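Local atomic coordinates of uncharacterized protein (Bacteroides eggerthii DSM 20697, PDB entry 4ECO), a protein that is of unknown function but is built of leucine-rich repeats and probably binds other proteins through its curved solenoid. Residues Thr25-Tyr28 with Ile29-Tyr32; Met143-Gln146 with Lys147-Asp151; Gly288-Leu291 with Lys292-Gln296; Ser446-Lys450 with Glu451-Thr455; Phe619-Lys622 with Thr623-Ile626. All blocks are in the same frame, centred on the assembly; numbering follows the deposited sequence.

Interaction 1: Thr25-Tyr28 with Ile29-Tyr32; sequences TAEY and IKDY
The ammonium group of K30 is held by both carboxylate oxygens of E27 three residues earlier. K30 NZ lies 3.0 Å from E27 OE1, on the syn side and 22° out of the carboxylate plane, while its bond to OE2 is weak. K30 reaches this place because its chain is bent near its end (chi3 81°). Both charges have a further partner in the amide of Q103, which gives NE2 to E27 OE1 and takes NZ of K30 on its OE1. A26 occupies the N-cap position, and its O accepts K30 N at 3.1 Å as the first helical turn closes. On another side the Y28 ring lies beside I29, whose CG1 sits over one ring face in a CH-pi contact, 3.8 Å from the centroid. The edge of the same ring points at the face of Y32 in an offset edge-to-face pair, with planes at 85° and centroids 5.7 Å apart. Y28 O comes over the centre of that Y32 face. The stretch opens helix 27-41, which D31 ties to strand 83-87 through V83 N, to R82 by a salt bridge and to Q103, while Y32 packs on W69.

Interaction 2: Met143-Gln146 with Lys147-Asp151; sequences MHYQ and KTFVD
M143, deposited as selenomethionine, meets K147 through the backbone, its O taking K147 N at 2.9 Å. H144 follows, and its O receives two donors of T148 from opposite faces of the carbonyl plane: the amide N, and OG1 at 2.6 Å. That hydroxyl also lies over one face of the imidazole, whose NE2 and ND1 are bonded to E121 and H115. The Y145 ring meets F149, whose CD2 stands above one of its faces, offset toward the rim and 3.4 Å from Y145 CE2; the two planes lie obliquely, at 40°. The short helix 144-149 packs on strands 334-336 and 354-359 of the leucine-rich repeat solenoid through M143, Y145, Q146 and V150. Q146 O accepts V150 N at 2.9 Å, and D151 N, five residues on, reaches Q146 O at 2.8 Å. The bend at chi2 (65°) carries the Q146 amide to D151, where it gives NE2 to D151 OD1 at 2.7 Å, nearly in the amide plane but from above the carboxylate plane. An alanine here would leave D151 OD1 without this donor and would probably open a gap beside V150, whose CB lies 3.5 Å from Q146 OE1.

Interaction 3: Gly288-Leu291 with Lys292-Gln296; sequences GEQL and KDDWQ
The amide of Q290 and the carboxylate of D294, one helical turn apart, are flat groups set at 45° to each other. Q290 NE2 faces both oxygens of D294, 3.3 Å from OD1 and 3.5 Å from OD2, and both bonds are weak, so the amide seems only loosely directed by the acid. Q290 gets there by a bend beyond CG (chi2 54°), which brings the amide within bonding distance of D294. The firmer polar partner of D294 is the backbone N of L265, bonded to OD2, and this probably fixes the carboxylate more than Q290 does. Beneath this side-chain pair the ordinary helix bonds run unbroken: D294 N to Q290 O at 2.9 Å, D293 N to E289 O at 3.0 Å and W295 N to L291 O at 2.8 Å. Further along, K292 NZ bonds Q296 OE1 at 3.0 Å from above the amide plane, and V322 N shares that oxygen. Helix 288-300 runs between the adjacent parallel strands 277-279 and 309-311, a connection of the kind that leads round a leucine-rich repeat solenoid. L291 packs on N315, and W295 sets its indole against F320 and P321 before helix 323-326 and M329 after it.

Interaction 4: Ser446-Lys450 with Glu451-Thr455; sequences SKFPK and ELFST
Two phenylalanine rings, F448 and F453, lie almost parallel, with planes at 16°, yet are slid so far apart that they barely overlap. Their centroids are 5.6 Å apart, and the touch is made by CE2 of F448 and CE2 of F453, 3.5 Å from each other. F448 extends its ring this way with CG anti to the backbone N (chi1 -172°). P449, which follows, is the centre of an inverse gamma turn, closed by K450 N on F448 O at 2.8 Å. P449 O receives L452 N at 3.2 Å from above the carbonyl plane, and P449 CB meets L452 CD1 at 3.9 Å. K450 O takes two donors: S454 N in the carbonyl plane and F453 N from above it, each at 2.9 Å. The segment follows strand 435-439 of a leucine-rich repeat and leads into the short helix 451-454; F448 also packs on L464, just beyond strand 461-463. The side chains divide by chemistry: F448, P449, L452 and F453 make an apolar cluster, whereas K450 stretches out to a salt bridge with D479 and to the carbonyls of N475 and K478, a setting that would favour its charged form.

Interaction 5: Phe619-Lys622 with Thr623-Ile626; sequences FYDK and TQDI
A type I beta turn from D621 to Q624 links strand 617-619 to strand 625-627 near the C-terminal end of the leucine-rich repeat solenoid. The turn is closed by Q624 N on D621 O at 2.9 Å, the donor standing above the carbonyl plane. The side chain of Q624 closes a second bond the other way: its OE1 accepts D621 N at 2.8 Å, with an N-H...O angle of 157°, so the two residues hold each other through both backbone and amide. The chain of Q624 runs extended beyond CG (chi2 -178°), which carries its amide across the D621 side chain, the amide and carboxylate planes 48° apart. Its NE2 meanwhile serves the carbonyls of I594 and N597 in the neighbouring loop, where D621 also reaches, by OD1 to K595 in a salt bridge and by OD2 to D596 N. A leucine in place of Q624 would leave D621 N without its acceptor and the carbonyls of I594 and N597 without this donor, and is likely to loosen the turn from that loop. After the turn, strand 625-627 pairs in parallel with strand 601-603. I626 returns toward Y620, which hydrogen-bonds through OH to L632 O; the two side chains cross at about a right angle, and CD1 of I626 meets Y620 CD2 at 3.5 Å.

The five contacts follow one another along the chain without touching and mark points over the length of the solenoid. Interactions 1 and 5 lie on opposite sides of the chain's centre, their centres about 82 Å apart. Interaction 2 is nearest the middle, about 6 Å from that centre, and its closest neighbour is interaction 3: their centres are about 23 Å apart and their nearest atoms about 11 Å. Interaction 4 lies about 41 Å from interaction 5 between centres. The sodium ion is bound by E117 and S192, neither of which belongs to these segments. Four of the contacts involve helices, whereas interaction 5 is a turn between strands.

Interaction 1: Thr25-Tyr28 with Ile29-Tyr32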
# COMPACT_ATOMS: atom_id res chain seq x y z
N THR A 25 44.07 0.88 -26.58
CA THR A 25 43.27 -0.03 -25.78
C THR A 25 41.76 0.13 -26.10
O THR A 25 41.24 1.26 -26.15
CB THR A 25 43.59 0.19 -24.28
OG1 THR A 25 42.77 -0.65 -23.49
CG2 THR A 25 43.49 1.67 -23.84
N ALA A 26 41.07 -1.02 -26.33
CA ALA A 26 39.64 -1.11 -26.66
C ALA A 26 38.76 -0.66 -25.49
O ALA A 26 39.13 -0.87 -24.33
CB ALA A 26 39.29 -2.54 -27.04
N GLU A 27 37.59 -0.06 -25.79
CA GLU A 27 36.69 0.52 -24.79
C GLU A 27 36.16 -0.49 -23.80
O GLU A 27 36.15 -0.20 -22.60
CB GLU A 27 35.50 1.25 -25.45
CG GLU A 27 35.85 2.62 -26.01
CD GLU A 27 36.51 3.61 -25.07
OE1 GLU A 27 36.09 3.68 -23.89
OE2 GLU A 27 37.44 4.32 -25.51
N TYR A 28 35.79 -1.69 -24.26
CA TYR A 28 35.26 -2.71 -23.35
C TYR A 28 36.36 -3.11 -22.32
O TYR A 28 36.04 -3.33 -21.15
CB TYR A 28 34.71 -3.91 -24.12
CG TYR A 28 35.74 -4.86 -24.66
CD1 TYR A 28 36.41 -4.59 -25.85
CD2 TYR A 28 36.04 -6.05 -24.00
CE1 TYR A 28 37.37 -5.47 -26.35
CE2 TYR A 28 36.98 -6.94 -24.50
CZ TYR A 28 37.65 -6.65 -25.68
OH TYR A 28 38.58 -7.53 -26.17
N ILE A 29 37.64 -3.12 -22.72
CA ILE A 29 38.77 -3.38 -21.83
C ILE A 29 38.90 -2.20 -20.80
O ILE A 29 39.04 -2.44 -19.59
CB ILE A 29 40.07 -3.60 -22.66
CG1 ILE A 29 39.99 -4.88 -23.55
CG2 ILE A 29 41.35 -3.59 -21.79
CD1 ILE A 29 40.01 -6.31 -22.83
N LYS A 30 38.79 -0.93 -21.28
CA LYS A 30 38.87 0.26 -20.43
C LYS A 30 37.78 0.20 -19.32
O LYS A 30 38.05 0.58 -18.17
CB LYS A 30 38.76 1.54 -21.28
CG LYS A 30 39.99 1.78 -22.18
CD LYS A 30 39.78 2.75 -23.37
CE LYS A 30 39.87 4.24 -23.05
NZ LYS A 30 38.55 4.86 -22.73
N ASP A 31 36.58 -0.36 -19.67
CA ASP A 31 35.43 -0.56 -18.78
C ASP A 31 35.74 -1.49 -17.66
O ASP A 31 35.24 -1.32 -16.55
CB ASP A 31 34.23 -1.15 -19.56
CG ASP A 31 33.37 -0.18 -20.36
OD1 ASP A 31 33.77 1.02 -20.49
OD2 ASP A 31 32.32 -0.62 -20.89
N TYR A 32 36.49 -2.56 -17.97
CA TYR A 32 36.88 -3.60 -17.04
C TYR A 32 37.94 -3.07 -16.06
O TYR A 32 37.92 -3.43 -14.88
CB TYR A 32 37.40 -4.82 -17.80
CG TYR A 32 36.41 -5.50 -18.74
CD1 TYR A 32 35.04 -5.24 -18.67
CD2 TYR A 32 36.84 -6.46 -19.64
CE1 TYR A 32 34.15 -5.84 -19.55
CE2 TYR A 32 35.95 -7.11 -20.50
CZ TYR A 32 34.61 -6.80 -20.45
OH TYR A 32 33.76 -7.47 -21.29

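Interaction 2: Met143-Gln146 with Lys147-Asp151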
# COMPACT_ATOMS: atom_id res chain seq x y z
N MSE A 143 6.53 -0.80 -9.98
CA MSE A 143 5.48 -1.15 -9.01
C MSE A 143 5.98 -2.00 -7.85
O MSE A 143 5.18 -2.34 -6.97
CB MSE A 143 4.35 -1.94 -9.71
CG MSE A 143 3.64 -1.16 -10.82
SE MSE A 143 3.02 0.58 -10.26
CE MSE A 143 1.72 0.01 -8.89
N HIS A 144 7.28 -2.36 -7.84
CA HIS A 144 7.85 -3.23 -6.79
C HIS A 144 7.72 -2.61 -5.40
O HIS A 144 7.38 -3.35 -4.48
CB HIS A 144 9.32 -3.61 -7.05
CG HIS A 144 9.85 -4.60 -6.07
ND1 HIS A 144 10.20 -4.23 -4.78
CD2 HIS A 144 10.04 -5.93 -6.21
CE1 HIS A 144 10.57 -5.35 -4.17
NE2 HIS A 144 10.51 -6.40 -5.00
N TYR A 145 8.02 -1.29 -5.22
CA TYR A 145 7.92 -0.70 -3.89
C TYR A 145 6.48 -0.70 -3.44
O TYR A 145 6.18 -1.04 -2.29
CB TYR A 145 8.51 0.73 -3.83
CG TYR A 145 8.57 1.31 -2.42
CD1 TYR A 145 7.49 2.01 -1.89
CD2 TYR A 145 9.71 1.18 -1.64
CE1 TYR A 145 7.55 2.57 -0.61
CE2 TYR A 145 9.78 1.72 -0.36
CZ TYR A 145 8.70 2.41 0.15
OH TYR A 145 8.78 2.95 1.41
N GLN A 146 5.57 -0.38 -4.39
CA GLN A 146 4.14 -0.31 -4.18
C GLN A 146 3.58 -1.66 -3.70
O GLN A 146 2.94 -1.68 -2.64
CB GLN A 146 3.44 0.13 -5.48
CG GLN A 146 1.92 0.35 -5.38
CD GLN A 146 1.50 1.48 -4.48
OE1 GLN A 146 2.25 2.43 -4.22
NE2 GLN A 146 0.28 1.39 -3.98
N LYS A 147 3.87 -2.77 -4.42
CA LYS A 147 3.35 -4.08 -4.02
C LYS A 147 3.94 -4.53 -2.69
O LYS A 147 3.23 -5.20 -1.94
CB LYS A 147 3.56 -5.18 -5.10
CG LYS A 147 4.99 -5.42 -5.61
CD LYS A 147 5.10 -6.67 -6.51
CE LYS A 147 6.37 -6.77 -7.35
NZ LYS A 147 6.34 -5.91 -8.59
N THR A 148 5.17 -4.14 -2.37
CA THR A 148 5.88 -4.59 -1.17
C THR A 148 5.48 -3.84 0.10
O THR A 148 5.29 -4.50 1.15
CB THR A 148 7.40 -4.48 -1.34
OG1 THR A 148 7.74 -5.05 -2.60
CG2 THR A 148 8.19 -5.22 -0.24
N PHE A 149 5.42 -2.49 0.04
CA PHE A 149 5.19 -1.70 1.24
C PHE A 149 3.92 -0.85 1.26
O PHE A 149 3.65 -0.26 2.32
CB PHE A 149 6.37 -0.73 1.40
CG PHE A 149 7.73 -1.38 1.52
CD1 PHE A 149 8.13 -1.97 2.71
CD2 PHE A 149 8.60 -1.40 0.43
CE1 PHE A 149 9.38 -2.57 2.82
CE2 PHE A 149 9.86 -1.97 0.55
CZ PHE A 149 10.24 -2.56 1.74
N VAL A 150 3.17 -0.74 0.14
CA VAL A 150 2.04 0.20 0.11
C VAL A 150 0.68 -0.50 -0.14
O VAL A 150 -0.30 -0.20 0.58
CB VAL A 150 2.29 1.32 -0.95
CG1 VAL A 150 1.27 2.43 -0.84
CG2 VAL A 150 3.70 1.90 -0.85
N ASP A 151 0.59 -1.35 -1.16
CA ASP A 151 -0.66 -2.04 -1.51
C ASP A 151 -1.19 -2.87 -0.38
O ASP A 151 -0.43 -3.57 0.30
CB ASP A 151 -0.48 -2.94 -2.73
CG ASP A 151 -0.48 -2.22 -4.05
OD1 ASP A 151 -0.98 -1.05 -4.09
OD2 ASP A 151 -0.03 -2.82 -5.05

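Interaction 3: Gly288-Leu291 with Lys292-Gln296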
# COMPACT_ATOMS: atom_id res chain seq x y z
N GLY A 288 11.02 17.72 8.49
CA GLY A 288 9.80 17.83 7.72
C GLY A 288 9.79 19.05 6.82
O GLY A 288 9.30 18.98 5.68
N GLU A 289 10.33 20.16 7.35
CA GLU A 289 10.44 21.46 6.70
C GLU A 289 11.38 21.35 5.47
O GLU A 289 11.02 21.77 4.36
CB GLU A 289 10.97 22.50 7.74
CG GLU A 289 10.10 22.74 8.98
CD GLU A 289 9.83 21.58 9.93
OE1 GLU A 289 10.66 20.65 10.01
OE2 GLU A 289 8.77 21.61 10.61
N GLN A 290 12.56 20.75 5.66
CA GLN A 290 13.58 20.58 4.63
C GLN A 290 13.10 19.68 3.48
O GLN A 290 13.38 19.98 2.31
CB GLN A 290 14.88 20.01 5.26
CG GLN A 290 16.09 19.95 4.33
CD GLN A 290 16.41 21.28 3.69
OE1 GLN A 290 16.72 22.29 4.35
NE2 GLN A 290 16.31 21.31 2.38
N LEU A 291 12.39 18.57 3.80
CA LEU A 291 11.88 17.66 2.78
C LEU A 291 10.75 18.35 2.00
O LEU A 291 10.71 18.21 0.77
CB LEU A 291 11.42 16.35 3.41
CG LEU A 291 11.18 15.18 2.44
CD1 LEU A 291 12.47 14.72 1.80
CD2 LEU A 291 10.52 14.04 3.13
N LYS A 292 9.90 19.17 2.68
CA LYS A 292 8.82 19.94 2.05
C LYS A 292 9.43 20.91 1.03
O LYS A 292 8.93 21.03 -0.09
CB LYS A 292 7.99 20.70 3.12
CG LYS A 292 6.89 21.65 2.58
CD LYS A 292 6.74 22.90 3.45
CE LYS A 292 7.37 24.16 2.87
NZ LYS A 292 6.55 24.78 1.77
N ASP A 293 10.53 21.56 1.43
CA ASP A 293 11.29 22.50 0.62
C ASP A 293 11.98 21.81 -0.58
O ASP A 293 11.92 22.35 -1.69
CB ASP A 293 12.32 23.24 1.49
CG ASP A 293 11.69 24.28 2.42
OD1 ASP A 293 10.57 24.77 2.11
OD2 ASP A 293 12.35 24.65 3.43
N ASP A 294 12.56 20.61 -0.38
CA ASP A 294 13.20 19.84 -1.46
C ASP A 294 12.14 19.37 -2.47
O ASP A 294 12.37 19.49 -3.69
CB ASP A 294 14.01 18.64 -0.93
CG ASP A 294 15.26 19.00 -0.13
OD1 ASP A 294 16.02 19.92 -0.57
OD2 ASP A 294 15.54 18.30 0.87
N TRP A 295 10.97 18.88 -1.97
CA TRP A 295 9.83 18.48 -2.82
C TRP A 295 9.35 19.70 -3.62
O TRP A 295 9.22 19.59 -4.85
CB TRP A 295 8.69 17.87 -1.97
CG TRP A 295 7.48 17.35 -2.72
CD1 TRP A 295 7.23 17.44 -4.06
CD2 TRP A 295 6.32 16.71 -2.14
NE1 TRP A 295 6.00 16.88 -4.36
CE2 TRP A 295 5.42 16.43 -3.20
CE3 TRP A 295 5.95 16.35 -0.83
CZ2 TRP A 295 4.18 15.81 -2.99
CZ3 TRP A 295 4.74 15.71 -0.62
CH2 TRP A 295 3.86 15.45 -1.69
N GLN A 296 9.19 20.88 -2.95
CA GLN A 296 8.74 22.12 -3.59
C GLN A 296 9.66 22.48 -4.73
O GLN A 296 9.18 22.79 -5.83
CB GLN A 296 8.62 23.28 -2.59
CG GLN A 296 7.78 24.44 -3.14
CD GLN A 296 7.23 25.37 -2.09
OE1 GLN A 296 6.40 25.02 -1.22
NE2 GLN A 296 7.61 26.62 -2.22

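Interaction 4: Ser446-Lys450 with Glu451-Thr455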
# COMPACT_ATOMS: atom_id res chain seq x y z
N SER A 446 -22.15 8.15 14.47
CA SER A 446 -23.36 7.94 15.32
C SER A 446 -24.67 7.95 14.51
O SER A 446 -25.71 7.56 15.03
CB SER A 446 -23.45 9.01 16.40
OG SER A 446 -23.19 10.30 15.88
N LYS A 447 -24.60 8.43 13.26
CA LYS A 447 -25.69 8.54 12.30
C LYS A 447 -25.29 7.79 11.07
O LYS A 447 -24.17 7.97 10.60
CB LYS A 447 -25.99 10.02 11.98
CG LYS A 447 -26.51 10.84 13.16
CD LYS A 447 -27.86 10.35 13.69
CE LYS A 447 -28.30 11.16 14.88
NZ LYS A 447 -29.63 10.73 15.36
N PHE A 448 -26.18 6.92 10.56
CA PHE A 448 -25.88 6.10 9.38
C PHE A 448 -25.57 6.97 8.16
O PHE A 448 -26.34 7.89 7.88
CB PHE A 448 -27.03 5.14 9.07
CG PHE A 448 -26.70 4.14 7.99
CD1 PHE A 448 -25.99 2.98 8.28
CD2 PHE A 448 -27.14 4.33 6.68
CE1 PHE A 448 -25.70 2.06 7.28
CE2 PHE A 448 -26.84 3.41 5.69
CZ PHE A 448 -26.12 2.28 5.99
N PRO A 449 -24.47 6.69 7.43
CA PRO A 449 -24.12 7.54 6.26
C PRO A 449 -25.01 7.26 5.02
O PRO A 449 -24.55 6.74 3.99
CB PRO A 449 -22.65 7.19 6.00
CG PRO A 449 -22.48 5.79 6.53
CD PRO A 449 -23.47 5.62 7.66
N LYS A 450 -26.29 7.68 5.11
CA LYS A 450 -27.34 7.51 4.10
C LYS A 450 -26.95 8.14 2.76
O LYS A 450 -27.29 7.59 1.71
CB LYS A 450 -28.67 8.14 4.60
CG LYS A 450 -29.83 8.03 3.60
CD LYS A 450 -31.19 8.54 4.12
CE LYS A 450 -32.22 8.56 3.01
NZ LYS A 450 -33.60 8.71 3.52
N GLU A 451 -26.25 9.28 2.80
CA GLU A 451 -25.84 10.03 1.61
C GLU A 451 -24.93 9.19 0.67
O GLU A 451 -24.79 9.54 -0.49
CB GLU A 451 -25.15 11.34 2.01
CG GLU A 451 -26.03 12.30 2.79
CD GLU A 451 -26.10 12.16 4.31
OE1 GLU A 451 -25.51 11.21 4.88
OE2 GLU A 451 -26.75 13.04 4.92
N LEU A 452 -24.36 8.08 1.14
CA LEU A 452 -23.57 7.20 0.28
C LEU A 452 -24.48 6.48 -0.68
O LEU A 452 -24.15 6.30 -1.85
CB LEU A 452 -22.77 6.18 1.12
CG LEU A 452 -21.51 6.67 1.83
CD1 LEU A 452 -21.01 5.61 2.79
CD2 LEU A 452 -20.41 7.03 0.84
N PHE A 453 -25.65 6.09 -0.17
CA PHE A 453 -26.67 5.32 -0.86
C PHE A 453 -27.62 6.24 -1.65
O PHE A 453 -27.93 5.90 -2.80
CB PHE A 453 -27.44 4.45 0.16
CG PHE A 453 -26.49 3.50 0.87
CD1 PHE A 453 -26.06 2.33 0.25
CD2 PHE A 453 -25.94 3.84 2.11
CE1 PHE A 453 -25.12 1.49 0.87
CE2 PHE A 453 -25.00 3.00 2.72
CZ PHE A 453 -24.59 1.84 2.10
N SER A 454 -28.03 7.39 -1.09
CA SER A 454 -28.93 8.31 -1.82
C SER A 454 -28.25 8.86 -3.09
O SER A 454 -28.93 9.08 -4.07
CB SER A 454 -29.44 9.45 -0.93
OG SER A 454 -28.44 10.36 -0.53
N THR A 455 -26.92 8.98 -3.11
CA THR A 455 -26.18 9.45 -4.29
C THR A 455 -25.94 8.34 -5.32
O THR A 455 -25.47 8.62 -6.43
CB THR A 455 -24.86 10.07 -3.88
OG1 THR A 455 -24.14 9.11 -3.10
CG2 THR A 455 -25.05 11.36 -3.11

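Interaction 5: Phe619-Lys622 with Thr623-Ile626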
# COMPACT_ATOMS: atom_id res chain seq x y z
N PHE A 619 -19.58 -25.13 17.50
CA PHE A 619 -18.92 -24.51 18.65
C PHE A 619 -19.91 -24.57 19.80
O PHE A 619 -21.01 -24.02 19.70
CB PHE A 619 -18.48 -23.08 18.32
CG PHE A 619 -17.64 -23.00 17.07
CD1 PHE A 619 -16.25 -23.14 17.13
CD2 PHE A 619 -18.22 -22.77 15.83
CE1 PHE A 619 -15.47 -23.05 15.96
CE2 PHE A 619 -17.44 -22.68 14.66
CZ PHE A 619 -16.07 -22.81 14.74
N TYR A 620 -19.57 -25.33 20.84
CA TYR A 620 -20.48 -25.57 21.96
C TYR A 620 -19.73 -25.91 23.26
O TYR A 620 -18.50 -26.10 23.25
CB TYR A 620 -21.40 -26.77 21.59
CG TYR A 620 -20.74 -28.13 21.71
CD1 TYR A 620 -19.74 -28.53 20.83
CD2 TYR A 620 -21.12 -29.03 22.71
CE1 TYR A 620 -19.12 -29.77 20.95
CE2 TYR A 620 -20.51 -30.28 22.83
CZ TYR A 620 -19.51 -30.65 21.95
OH TYR A 620 -18.93 -31.89 22.04
N ASP A 621 -20.49 -26.04 24.36
CA ASP A 621 -20.01 -26.46 25.69
C ASP A 621 -20.71 -27.75 26.04
O ASP A 621 -21.93 -27.82 25.89
CB ASP A 621 -20.28 -25.40 26.77
CG ASP A 621 -19.88 -23.98 26.44
OD1 ASP A 621 -18.70 -23.77 26.10
OD2 ASP A 621 -20.74 -23.07 26.60
N LYS A 622 -19.97 -28.76 26.56
CA LYS A 622 -20.57 -30.06 26.93
C LYS A 622 -21.56 -29.90 28.09
O LYS A 622 -22.40 -30.77 28.29
CB LYS A 622 -19.48 -31.09 27.28
CG LYS A 622 -18.60 -31.43 26.07
CD LYS A 622 -17.48 -32.39 26.38
CE LYS A 622 -16.62 -32.64 25.15
NZ LYS A 622 -15.43 -33.48 25.45
N THR A 623 -21.52 -28.74 28.78
CA THR A 623 -22.42 -28.39 29.88
C THR A 623 -23.77 -27.84 29.38
O THR A 623 -24.68 -27.64 30.19
CB THR A 623 -21.75 -27.35 30.82
OG1 THR A 623 -21.10 -26.35 30.03
CG2 THR A 623 -20.77 -27.98 31.77
N GLN A 624 -23.89 -27.55 28.07
CA GLN A 624 -25.12 -26.98 27.50
C GLN A 624 -26.17 -28.07 27.34
O GLN A 624 -25.81 -29.24 27.16
CB GLN A 624 -24.85 -26.28 26.16
CG GLN A 624 -23.98 -25.04 26.27
CD GLN A 624 -23.77 -24.32 24.96
OE1 GLN A 624 -22.99 -24.76 24.09
NE2 GLN A 624 -24.38 -23.17 24.83
N ASP A 625 -27.46 -27.69 27.41
CA ASP A 625 -28.58 -28.61 27.24
C ASP A 625 -28.83 -28.86 25.73
O ASP A 625 -29.77 -28.31 25.12
CB ASP A 625 -29.84 -28.07 27.96
CG ASP A 625 -31.10 -28.89 27.78
OD1 ASP A 625 -30.99 -30.14 27.59
OD2 ASP A 625 -32.21 -28.30 27.83
N ILE A 626 -27.97 -29.70 25.14
CA ILE A 626 -28.01 -30.10 23.73
C ILE A 626 -28.66 -31.51 23.63
O ILE A 626 -28.19 -32.46 24.26
CB ILE A 626 -26.60 -30.05 23.12
CG1 ILE A 626 -26.10 -28.59 23.03
CG2 ILE A 626 -26.57 -30.73 21.75
CD1 ILE A 626 -24.59 -28.41 23.13